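Long-range contact in beta-galactoside alpha-2,6-sialyltransferase (Photobacterium sp., PDB 2Z4T), which probably transfers sialic acid from CMP-sialic acid in alpha-2,6 linkage to the galactose of acceptor sugars such as lactose: residues A[188-202]-A[219-232]. Sequence-based numbering, arbitrary orientation.
Sequences AQTKHRLNVKLSSNT and FNNVTVTNIDLYDD. With GAL (beta-D-galactopyranose), chain B.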
loop_
_atom_site.group_PDB
_atom_site.type_symbol
_atom_site.label_atom_id
_atom_site.label_comp_id
_atom_site.label_asym_id
_atom_site.label_seq_id
_atom_site.Cartn_x
_atom_site.Cartn_y
_atom_site.Cartn_z
ATOM N N ALA A 188 21.571 -9.453 1.137
ATOM C CA ALA A 188 22.160 -9.967 -0.097
ATOM C C ALA A 188 23.506 -10.617 0.186
ATOM O O ALA A 188 23.876 -11.597 -0.470
ATOM C CB ALA A 188 22.327 -8.851 -1.108
ATOM N N GLN A 189 24.235 -10.058 1.152
ATOM C CA GLN A 189 25.553 -10.549 1.517
ATOM C C GLN A 189 25.476 -11.814 2.348
ATOM O O GLN A 189 26.403 -12.606 2.369
ATOM C CB GLN A 189 26.297 -9.493 2.326
ATOM C CG GLN A 189 27.104 -8.528 1.494
ATOM C CD GLN A 189 27.424 -7.250 2.236
ATOM O OE1 GLN A 189 28.079 -6.366 1.698
ATOM N NE2 GLN A 189 26.951 -7.137 3.476
ATOM N N THR A 190 24.346 -11.996 3.005
ATOM C CA THR A 190 24.214 -12.916 4.120
ATOM C C THR A 190 23.367 -14.141 3.771
ATOM O O THR A 190 23.568 -15.210 4.325
ATOM C CB THR A 190 23.654 -12.112 5.339
ATOM O OG1 THR A 190 24.761 -11.550 6.058
ATOM C CG2 THR A 190 22.776 -12.937 6.284
ATOM N N LYS A 191 22.436 -13.989 2.843
ATOM C CA LYS A 191 21.569 -15.087 2.451
ATOM C C LYS A 191 22.125 -15.808 1.227
ATOM O O LYS A 191 22.615 -15.171 0.277
ATOM C CB LYS A 191 20.155 -14.564 2.192
ATOM C CG LYS A 191 19.488 -13.997 3.451
ATOM C CD LYS A 191 19.477 -15.047 4.541
ATOM C CE LYS A 191 18.386 -14.794 5.556
ATOM N NZ LYS A 191 18.775 -13.683 6.445
ATOM N N HIS A 192 22.064 -17.129 1.213
ATOM C CA HIS A 192 22.724 -17.741 0.080
ATOM C C HIS A 192 22.008 -17.647 -1.253
ATOM O O HIS A 192 22.699 -17.502 -2.267
ATOM C CB HIS A 192 23.476 -19.040 0.397
ATOM C CG HIS A 192 24.802 -18.769 1.030
ATOM N ND1 HIS A 192 25.991 -18.863 0.342
ATOM C CD2 HIS A 192 25.115 -18.284 2.256
ATOM C CE1 HIS A 192 26.983 -18.501 1.135
ATOM N NE2 HIS A 192 26.478 -18.144 2.300
ATOM N N ARG A 193 20.676 -17.635 -1.255
ATOM C CA ARG A 193 19.884 -17.218 -2.410
ATOM C C ARG A 193 18.807 -16.313 -1.785
ATOM O O ARG A 193 18.439 -16.520 -0.631
ATOM C CB ARG A 193 19.265 -18.415 -3.152
ATOM C CG ARG A 193 18.358 -19.280 -2.265
ATOM C CD ARG A 193 17.717 -20.442 -2.992
ATOM N NE ARG A 193 17.081 -21.348 -2.029
ATOM C CZ ARG A 193 15.981 -22.068 -2.277
ATOM N NH1 ARG A 193 15.367 -21.986 -3.466
ATOM N NH2 ARG A 193 15.478 -22.859 -1.332
ATOM N N LEU A 194 18.333 -15.309 -2.530
ATOM C CA LEU A 194 17.377 -14.334 -2.008
ATOM C C LEU A 194 16.384 -13.906 -3.080
ATOM O O LEU A 194 16.783 -13.410 -4.144
ATOM C CB LEU A 194 18.095 -13.104 -1.418
ATOM C CG LEU A 194 17.216 -12.104 -0.644
ATOM C CD1 LEU A 194 16.641 -12.714 0.667
ATOM C CD2 LEU A 194 17.956 -10.785 -0.359
ATOM N N ASN A 195 15.100 -14.143 -2.807
ATOM C CA ASN A 195 14.030 -13.554 -3.599
ATOM C C ASN A 195 13.648 -12.189 -3.027
ATOM O O ASN A 195 13.391 -12.063 -1.823
ATOM C CB ASN A 195 12.807 -14.477 -3.665
ATOM C CG ASN A 195 13.045 -15.701 -4.541
ATOM O OD1 ASN A 195 13.883 -15.692 -5.455
ATOM N ND2 ASN A 195 12.311 -16.764 -4.261
ATOM N N VAL A 196 13.645 -11.172 -3.887
ATOM C CA VAL A 196 13.225 -9.817 -3.492
ATOM C C VAL A 196 12.001 -9.347 -4.285
ATOM O O VAL A 196 11.969 -9.428 -5.520
ATOM C CB VAL A 196 14.367 -8.779 -3.649
ATOM C CG1 VAL A 196 13.880 -7.385 -3.302
ATOM C CG2 VAL A 196 15.552 -9.150 -2.787
ATOM N N LYS A 197 10.981 -8.893 -3.565
ATOM C CA LYS A 197 9.904 -8.096 -4.164
ATOM C C LYS A 197 10.063 -6.624 -3.769
ATOM O O LYS A 197 10.441 -6.315 -2.633
ATOM C CB LYS A 197 8.561 -8.599 -3.700
ATOM C CG LYS A 197 8.086 -9.819 -4.432
ATOM C CD LYS A 197 6.984 -10.477 -3.626
ATOM C CE LYS A 197 5.810 -10.939 -4.500
ATOM N NZ LYS A 197 4.715 -9.919 -4.580
ATOM N N LEU A 198 9.793 -5.725 -4.706
ATOM C CA LEU A 198 9.888 -4.303 -4.431
ATOM C C LEU A 198 8.574 -3.636 -4.775
ATOM O O LEU A 198 7.891 -4.028 -5.742
ATOM C CB LEU A 198 11.027 -3.641 -5.217
ATOM C CG LEU A 198 12.466 -4.129 -5.006
ATOM C CD1 LEU A 198 13.392 -3.446 -5.991
ATOM C CD2 LEU A 198 12.970 -3.925 -3.565
ATOM N N SER A 199 8.221 -2.629 -3.978
ATOM C CA SER A 199 6.991 -1.909 -4.177
ATOM C C SER A 199 7.187 -0.421 -3.916
ATOM O O SER A 199 7.757 -0.023 -2.895
ATOM C CB SER A 199 5.881 -2.459 -3.268
ATOM O OG SER A 199 4.631 -1.854 -3.589
ATOM N N SER A 200 6.686 0.400 -4.831
ATOM C CA SER A 200 6.809 1.832 -4.681
ATOM C C SER A 200 5.636 2.610 -5.230
ATOM O O SER A 200 4.958 2.166 -6.171
ATOM C CB SER A 200 8.077 2.346 -5.362
ATOM O OG SER A 200 8.107 3.767 -5.338
ATOM N N ASN A 201 5.408 3.763 -4.594
ATOM C CA ASN A 201 4.811 4.941 -5.223
ATOM C C ASN A 201 5.338 5.070 -6.671
ATOM O O ASN A 201 6.551 5.063 -6.897
ATOM C CB ASN A 201 5.184 6.169 -4.368
ATOM C CG ASN A 201 4.606 7.471 -4.890
ATOM O OD1 ASN A 201 4.911 7.901 -6.013
ATOM N ND2 ASN A 201 3.804 8.140 -4.051
ATOM N N THR A 202 4.428 5.154 -7.638
ATOM C CA THR A 202 4.796 5.166 -9.050
ATOM C C THR A 202 5.595 6.408 -9.444
ATOM O O THR A 202 6.748 6.282 -9.917
ATOM C CB THR A 202 3.547 4.980 -9.960
ATOM O OG1 THR A 202 2.890 3.751 -9.610
ATOM C CG2 THR A 202 3.928 4.938 -11.445
ATOM N N PHE A 219 24.714 -8.408 -7.224
ATOM C CA PHE A 219 24.533 -9.640 -6.436
ATOM C C PHE A 219 23.842 -10.784 -7.191
ATOM O O PHE A 219 22.620 -10.786 -7.339
ATOM C CB PHE A 219 23.729 -9.336 -5.179
ATOM C CG PHE A 219 24.507 -8.655 -4.133
ATOM C CD1 PHE A 219 24.428 -7.274 -3.986
ATOM C CD2 PHE A 219 25.333 -9.384 -3.292
ATOM C CE1 PHE A 219 25.155 -6.615 -3.001
ATOM C CE2 PHE A 219 26.072 -8.731 -2.300
ATOM C CZ PHE A 219 25.978 -7.336 -2.159
ATOM N N ASN A 220 24.612 -11.777 -7.618
ATOM C CA ASN A 220 24.073 -12.835 -8.477
ATOM C C ASN A 220 23.170 -13.821 -7.775
ATOM O O ASN A 220 22.416 -14.554 -8.413
ATOM C CB ASN A 220 25.201 -13.565 -9.209
ATOM C CG ASN A 220 25.722 -12.768 -10.383
ATOM O OD1 ASN A 220 24.998 -11.943 -10.956
ATOM N ND2 ASN A 220 26.977 -12.996 -10.748
ATOM N N ASN A 221 23.245 -13.825 -6.455
ATOM C CA ASN A 221 22.402 -14.684 -5.655
ATOM C C ASN A 221 21.021 -14.089 -5.387
ATOM O O ASN A 221 20.158 -14.768 -4.826
ATOM C CB ASN A 221 23.094 -14.987 -4.335
ATOM C CG ASN A 221 23.285 -13.745 -3.477
ATOM O OD1 ASN A 221 22.997 -13.771 -2.273
ATOM N ND2 ASN A 221 23.753 -12.652 -4.089
ATOM N N VAL A 222 20.809 -12.825 -5.762
ATOM C CA VAL A 222 19.483 -12.221 -5.565
ATOM C C VAL A 222 18.619 -12.110 -6.820
ATOM O O VAL A 222 19.079 -11.700 -7.878
ATOM C CB VAL A 222 19.460 -10.961 -4.603
ATOM C CG1 VAL A 222 20.801 -10.681 -4.024
ATOM C CG2 VAL A 222 18.876 -9.738 -5.263
ATOM N N THR A 223 17.373 -12.537 -6.702
ATOM C CA THR A 223 16.455 -12.424 -7.801
ATOM C C THR A 223 15.327 -11.459 -7.426
ATOM O O THR A 223 14.605 -11.659 -6.451
ATOM C CB THR A 223 15.918 -13.793 -8.215
ATOM O OG1 THR A 223 17.037 -14.646 -8.468
ATOM C CG2 THR A 223 15.070 -13.688 -9.495
ATOM N N VAL A 224 15.224 -10.387 -8.202
ATOM C CA VAL A 224 14.134 -9.454 -8.066
ATOM C C VAL A 224 12.949 -10.080 -8.780
ATOM O O VAL A 224 12.864 -10.027 -9.997
ATOM C CB VAL A 224 14.499 -8.077 -8.654
ATOM C CG1 VAL A 224 13.389 -7.053 -8.375
ATOM C CG2 VAL A 224 15.842 -7.599 -8.075
ATOM N N THR A 225 12.040 -10.688 -8.025
ATOM C CA THR A 225 10.968 -11.441 -8.660
ATOM C C THR A 225 9.821 -10.571 -9.161
ATOM O O THR A 225 9.110 -10.973 -10.082
ATOM C CB THR A 225 10.429 -12.583 -7.770
ATOM O OG1 THR A 225 9.746 -12.041 -6.629
ATOM C CG2 THR A 225 11.572 -13.497 -7.324
ATOM N N ASN A 226 9.661 -9.379 -8.579
ATOM C CA ASN A 226 8.568 -8.458 -8.953
ATOM C C ASN A 226 8.783 -7.039 -8.433
ATOM O O ASN A 226 9.305 -6.832 -7.319
ATOM C CB ASN A 226 7.191 -8.972 -8.461
ATOM C CG ASN A 226 6.030 -8.062 -8.889
ATOM O OD1 ASN A 226 5.627 -8.059 -10.063
ATOM N ND2 ASN A 226 5.497 -7.275 -7.941
ATOM N N ILE A 227 8.371 -6.071 -9.250
ATOM C CA ILE A 227 8.234 -4.689 -8.813
ATOM C C ILE A 227 6.786 -4.267 -9.002
ATOM O O ILE A 227 6.238 -4.344 -10.106
ATOM C CB ILE A 227 9.186 -3.724 -9.567
ATOM C CG1 ILE A 227 10.625 -4.270 -9.546
ATOM C CG2 ILE A 227 9.092 -2.328 -8.975
ATOM C CD1 ILE A 227 11.637 -3.410 -10.254
ATOM N N ASP A 228 6.163 -3.852 -7.900
ATOM C CA ASP A 228 4.807 -3.297 -7.911
ATOM C C ASP A 228 4.867 -1.785 -7.902
ATOM O O ASP A 228 5.590 -1.189 -7.097
ATOM C CB ASP A 228 4.036 -3.749 -6.676
ATOM C CG ASP A 228 3.442 -5.132 -6.824
ATOM O OD1 ASP A 228 3.154 -5.542 -7.975
ATOM O OD2 ASP A 228 3.245 -5.803 -5.765
ATOM N N LEU A 229 4.093 -1.166 -8.777
ATOM C CA LEU A 229 3.981 0.283 -8.798
ATOM C C LEU A 229 2.530 0.723 -8.538
ATOM O O LEU A 229 1.605 0.348 -9.283
ATOM C CB LEU A 229 4.538 0.829 -10.116
ATOM C CG LEU A 229 5.974 0.286 -10.207
ATOM C CD1 LEU A 229 6.300 -0.370 -11.548
ATOM C CD2 LEU A 229 7.049 1.274 -9.717
ATOM N N TYR A 230 2.339 1.481 -7.462
ATOM C CA TYR A 230 1.029 1.963 -7.071
ATOM C C TYR A 230 1.085 3.466 -7.177
ATOM O O TYR A 230 2.026 4.075 -6.656
ATOM C CB TYR A 230 0.690 1.549 -5.627
ATOM C CG TYR A 230 0.413 0.076 -5.437
ATOM C CD1 TYR A 230 1.365 -0.768 -4.860
ATOM C CD2 TYR A 230 -0.800 -0.481 -5.843
ATOM C CE1 TYR A 230 1.126 -2.157 -4.697
ATOM C CE2 TYR A 230 -1.070 -1.862 -5.672
ATOM C CZ TYR A 230 -0.096 -2.684 -5.104
ATOM O OH TYR A 230 -0.369 -4.023 -4.937
ATOM N N ASP A 231 0.096 4.053 -7.860
ATOM C CA ASP A 231 0.018 5.505 -8.082
ATOM C C ASP A 231 -0.070 6.307 -6.791
ATOM O O ASP A 231 -0.841 5.977 -5.899
ATOM C CB ASP A 231 -1.209 5.871 -8.923
ATOM C CG ASP A 231 -1.095 5.424 -10.362
ATOM O OD1 ASP A 231 0.051 5.283 -10.832
ATOM O OD2 ASP A 231 -2.150 5.205 -11.013
ATOM N N ASP A 232 0.710 7.383 -6.730
ATOM C CA ASP A 232 0.577 8.395 -5.701
ATOM C C ASP A 232 -0.883 8.824 -5.625
ATOM O O ASP A 232 -1.446 8.941 -4.536
ATOM C CB ASP A 232 1.473 9.578 -6.059
ATOM C CG ASP A 232 1.564 10.595 -4.952
ATOM O OD1 ASP A 232 0.546 11.282 -4.660
ATOM O OD2 ASP A 232 2.679 10.710 -4.391
HETATM C C1 GAL B . 4.433 15.686 -1.862
HETATM C C2 GAL B . 5.214 15.439 -3.150
HETATM C C3 GAL B . 4.233 15.242 -4.304
HETATM C C4 GAL B . 3.184 14.181 -3.947
HETATM C C5 GAL B . 2.534 14.458 -2.589
HETATM C C6 GAL B . 1.642 13.310 -2.106
HETATM O O2 GAL B . 6.101 16.522 -3.383
HETATM O O3 GAL B . 4.930 14.863 -5.482
HETATM O O4 GAL B . 3.811 12.917 -3.949
HETATM O O5 GAL B . 3.543 14.616 -1.622
HETATM O O6 GAL B . 0.488 13.146 -2.903
HETATM O O HOH W 1 6.495 -6.503 -5.533
HETATM O O HOH W 2 3.325 -4.250 -2.957
HETATM O O HOH W 3 1.104 2.645 -11.202
#
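Ala188 lays its CB over one face of the Phe219 ring, a CH-pi contact 3.7 Å from the ring centroid. Here helix 178-190 packs on the turn that leads into strand 222-230. Strands 194-201 and 222-230 then run parallel, joined by backbone hydrogen bonds from Leu194 N to Asn221 O onwards. A beta bulge at Thr225 puts one extra residue in strand 222-230: Val196 O still accepts from Thr225 N, but Leu198 N then bonds to Asn226 O. Val196, Leu198, Val222, Val224 and Ile227 share one face of the sheet, where helix 205-216 covers Leu198 and Ile227. On the other face Ser199 OG sits at the edge of the Tyr230 ring, 3.7 Å from Tyr230 CD1. A water bridges this hydroxyl to Asp228 OD2. Asn226 ND2 reaches Asp228 OD1 at 2.9 Å from well above the carboxylate plane.

At the C-terminal ends, Asn201 ND2 donates to Asp232 OD2 at 2.8 Å, nearly straight at 166°, from above the carboxylate plane, with OD2 in the amide plane. The two planes are 73° apart. With CG anti to the backbone N (chi1 -171°), Asp232 directs both carboxylate oxygens at the galactose of the acceptor. Asp232 OD1 takes the hydrogen bond of galactose O6 at 2.6 Å, and Asp232 OD2 that of galactose O4 at 2.5 Å. The Asn201 bond is consistent with a second-shell role in orienting the Asp232 carboxylate. Asn201 also binds Asp122 through ND2 and the backbone of His204 through OD1. His123 NE2 and His204 NE2 also hydrogen-bond to the galactose. Strand 194-201, helix 205-216 and strand 222-230 form a beta-alpha-beta unit in the first of the two Rossmann-like domains of the GT-B fold, with the acceptor site at the C-terminal ends of its strands.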